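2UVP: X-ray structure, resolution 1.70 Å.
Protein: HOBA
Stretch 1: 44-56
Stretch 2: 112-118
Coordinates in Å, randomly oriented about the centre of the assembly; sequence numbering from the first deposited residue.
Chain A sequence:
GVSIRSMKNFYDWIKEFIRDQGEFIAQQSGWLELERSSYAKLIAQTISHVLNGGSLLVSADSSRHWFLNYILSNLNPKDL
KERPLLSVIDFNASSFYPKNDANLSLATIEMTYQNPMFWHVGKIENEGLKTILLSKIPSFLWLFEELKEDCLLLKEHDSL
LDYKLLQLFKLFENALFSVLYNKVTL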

# COMPACT_ATOMS: atom_id res chain seq x y z
N ALA A 44 -13.65 18.43 21.48
CA ALA A 44 -15.01 18.95 21.26
C ALA A 44 -15.13 19.55 19.86
O ALA A 44 -16.09 19.28 19.14
CB ALA A 44 -15.38 19.98 22.32
N GLN A 45 -14.15 20.35 19.48
CA GLN A 45 -14.16 21.05 18.19
C GLN A 45 -14.11 20.07 17.03
O GLN A 45 -14.79 20.24 16.02
CB GLN A 45 -12.99 22.02 18.10
CG GLN A 45 -13.10 23.16 19.11
CD GLN A 45 -11.95 24.15 19.04
OE1 GLN A 45 -10.98 23.95 18.32
NE2 GLN A 45 -12.07 25.23 19.82
N THR A 46 -13.33 19.01 17.21
CA THR A 46 -13.26 17.95 16.21
C THR A 46 -14.59 17.19 16.08
O THR A 46 -15.03 16.88 14.97
CB THR A 46 -12.09 17.01 16.51
OG1 THR A 46 -10.89 17.78 16.62
CG2 THR A 46 -11.90 15.96 15.39
N ILE A 47 -15.23 16.88 17.22
CA ILE A 47 -16.55 16.26 17.22
C ILE A 47 -17.58 17.15 16.50
O ILE A 47 -18.34 16.66 15.66
CB ILE A 47 -17.03 15.93 18.63
CG1 ILE A 47 -16.17 14.79 19.20
CG2 ILE A 47 -18.50 15.51 18.59
CD1 ILE A 47 -16.34 14.59 20.71
N SER A 48 -17.58 18.44 16.81
CA SER A 48 -18.48 19.39 16.13
C SER A 48 -18.28 19.38 14.62
O SER A 48 -19.25 19.42 13.86
CB SER A 48 -18.29 20.80 16.67
OG SER A 48 -18.89 20.88 17.95
N HIS A 49 -17.01 19.33 14.21
CA HIS A 49 -16.66 19.27 12.79
C HIS A 49 -17.27 18.03 12.15
O HIS A 49 -17.91 18.11 11.10
CB HIS A 49 -15.15 19.27 12.61
CG HIS A 49 -14.71 19.31 11.18
ND1 HIS A 49 -14.23 18.20 10.51
CD2 HIS A 49 -14.68 20.33 10.30
CE1 HIS A 49 -13.91 18.55 9.27
NE2 HIS A 49 -14.20 19.83 9.11
N VAL A 50 -17.08 16.89 12.80
CA VAL A 50 -17.68 15.65 12.33
C VAL A 50 -19.20 15.76 12.25
O VAL A 50 -19.79 15.39 11.24
CB VAL A 50 -17.24 14.44 13.20
CG1 VAL A 50 -18.06 13.19 12.87
CG2 VAL A 50 -15.73 14.20 13.02
N LEU A 51 -19.83 16.32 13.28
CA LEU A 51 -21.28 16.47 13.30
C LEU A 51 -21.80 17.37 12.20
O LEU A 51 -22.94 17.22 11.76
CB LEU A 51 -21.73 17.06 14.64
CG LEU A 51 -22.08 16.07 15.75
CD1 LEU A 51 -21.21 14.81 15.82
CD2 LEU A 51 -22.09 16.83 17.08
N ASN A 52 -20.97 18.32 11.81
CA ASN A 52 -21.32 19.29 10.79
C ASN A 52 -21.11 18.77 9.36
O ASN A 52 -21.28 19.53 8.40
CB ASN A 52 -20.53 20.57 11.02
CG ASN A 52 -21.10 21.43 12.14
OD1 ASN A 52 -22.27 21.29 12.50
ND2 ASN A 52 -20.28 22.32 12.68
N GLY A 53 -20.76 17.49 9.23
CA GLY A 53 -20.51 16.87 7.93
C GLY A 53 -19.08 17.00 7.44
O GLY A 53 -18.78 16.69 6.26
N GLY A 54 -18.20 17.45 8.33
CA GLY A 54 -16.79 17.64 7.98
C GLY A 54 -16.02 16.35 7.73
O GLY A 54 -16.37 15.29 8.25
N SER A 55 -14.97 16.44 6.93
CA SER A 55 -14.07 15.32 6.67
C SER A 55 -12.80 15.45 7.52
O SER A 55 -12.38 16.56 7.88
CB SER A 55 -13.72 15.23 5.16
OG SER A 55 -13.14 16.44 4.72
N LEU A 56 -12.18 14.32 7.87
CA LEU A 56 -10.91 14.33 8.58
C LEU A 56 -9.82 13.80 7.67
O LEU A 56 -9.92 12.66 7.17
CB LEU A 56 -10.97 13.48 9.86
CG LEU A 56 -11.93 13.97 10.95
CD1 LEU A 56 -12.05 12.88 12.00
CD2 LEU A 56 -11.39 15.26 11.56
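Stretch 2 (112-118) TYQNPMF

How does stretch 2 run relative to stretch 1? Thr112 closes a helix, Tyr113 is the first residue to leave helical angles, and after a short loop residues 116-118 form a strand. That strand pairs in parallel with the strand beginning at Ser55, placing Pro116 beside Ser55 (CA to CA 4.7 Å) and Met117 beside Leu56 (CA to CA 5.0 Å). Against helix 44-51 it runs nearly antiparallel: the axes cross at -154° and come within 9.9 Å. The helix and its own following strand thus both lie along stretch 2, with the turn through Gly53 and Gly54 between them.

What does the approach through Tyr113, Gln114 and Asn115 contribute? Tyr113, extended at phi/psi -103/140, directs its CA-to-CB bond toward stretch 1, and its CB lies 4.3 Å from Ser55 OG. Gln114 returns to helical angles and makes no contact. Asn115, at -160/73, opens the pairing: its O accepts a hydrogen bond from Ser55 N at 2.9 Å, with an angle of 161° at the hydrogen. The same Asn115 O lies 3.0 Å from His49 NE2, near the plane of the imidazole and at its edge. Two waters bridge the stretches at this end. One molecule donates to Asn52 O (2.6 Å) and accepts from Asn115 ND2 (2.9 Å), spanning a gap too wide for direct bonding; another accepts from Asn115 N (2.9 Å) and hydrogen-bonds Ser55 OG (2.7 Å).

Where does Pro116 sit? Its side chain and that of Ser55 point to the same face of the sheet, and Ser55 OG comes within 3.2 Å of Pro116 CA. Proline has no amide hydrogen to give, but the ladder needs none here: Ser55 bonds to the residues flanking Pro116, through its N to Asn115 O and through its O from Met117 N, the latter also 2.9 Å long.

Why does Met117 dominate the contact? Its side chain turns to the face shared with Leu56, in the space between strand and helix, and it has the largest covered area of any residue here. Met117 CB lies over one face of the His49 ring, 3.5 Å from the ring centroid, a CH-pi contact. Extended through chi1 and chi2, both t, the chain carries Met117 SD to 3.9 Å from Leu56 CD2 and 3.9 Å from Thr46 OG1. Its end, Met117 CE, reaches 4.3 Å from Gln45 O. Phe118 continues the strand with its CA-to-CB bond pointing away, and it makes no contact with stretch 1.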

# COMPACT_ATOMS: atom_id res chain seq x y z
N THR A 112 -11.40 20.26 -3.74
CA THR A 112 -11.83 18.86 -3.77
C THR A 112 -12.81 18.50 -2.67
O THR A 112 -13.82 17.83 -2.93
CB THR A 112 -10.60 17.94 -3.69
OG1 THR A 112 -9.76 18.22 -4.82
CG2 THR A 112 -10.99 16.46 -3.69
N TYR A 113 -12.52 18.96 -1.45
CA TYR A 113 -13.30 18.59 -0.27
C TYR A 113 -14.23 19.71 0.16
O TYR A 113 -13.85 20.88 0.13
CB TYR A 113 -12.37 18.22 0.89
CG TYR A 113 -11.45 17.06 0.55
CD1 TYR A 113 -11.91 15.74 0.65
CD2 TYR A 113 -10.15 17.28 0.10
CE1 TYR A 113 -11.08 14.66 0.30
CE2 TYR A 113 -9.31 16.20 -0.24
CZ TYR A 113 -9.79 14.90 -0.13
OH TYR A 113 -8.97 13.83 -0.49
N GLN A 114 -15.44 19.34 0.56
CA GLN A 114 -16.43 20.31 0.99
C GLN A 114 -16.00 21.02 2.28
O GLN A 114 -16.19 22.24 2.42
CB GLN A 114 -17.79 19.66 1.19
CG GLN A 114 -18.51 19.28 -0.11
CD GLN A 114 -19.97 18.97 0.13
OE1 GLN A 114 -20.55 18.07 -0.49
NE2 GLN A 114 -20.58 19.70 1.06
N ASN A 115 -15.43 20.26 3.22
CA ASN A 115 -15.18 20.81 4.56
C ASN A 115 -14.11 19.98 5.28
O ASN A 115 -14.43 19.24 6.20
CB ASN A 115 -16.50 20.82 5.35
CG ASN A 115 -16.39 21.47 6.73
OD1 ASN A 115 -15.46 22.23 7.02
ND2 ASN A 115 -17.35 21.17 7.59
N PRO A 116 -12.83 20.11 4.85
CA PRO A 116 -11.79 19.27 5.46
C PRO A 116 -11.26 19.81 6.78
O PRO A 116 -11.31 21.01 7.02
CB PRO A 116 -10.68 19.30 4.41
CG PRO A 116 -10.79 20.73 3.87
CD PRO A 116 -12.27 21.00 3.81
N MET A 117 -10.75 18.91 7.61
CA MET A 117 -9.99 19.28 8.80
C MET A 117 -8.78 18.36 8.81
O MET A 117 -8.93 17.16 8.56
CB MET A 117 -10.83 19.09 10.08
CG MET A 117 -9.99 19.17 11.36
SD MET A 117 -10.92 18.88 12.88
CE MET A 117 -11.69 20.48 13.11
N PHE A 118 -7.60 18.93 9.05
CA PHE A 118 -6.37 18.14 9.07
C PHE A 118 -6.14 17.60 10.46
O PHE A 118 -6.12 18.36 11.43
CB PHE A 118 -5.16 18.98 8.69
CG PHE A 118 -5.18 19.45 7.27
CD1 PHE A 118 -5.00 18.56 6.22
CD2 PHE A 118 -5.38 20.80 6.99
CE1 PHE A 118 -5.01 19.01 4.89
CE2 PHE A 118 -5.40 21.26 5.67
CZ PHE A 118 -5.21 20.37 4.62
O HOH W 1 -19.72 19.94 6.34
O HOH W 2 -15.18 17.34 3.21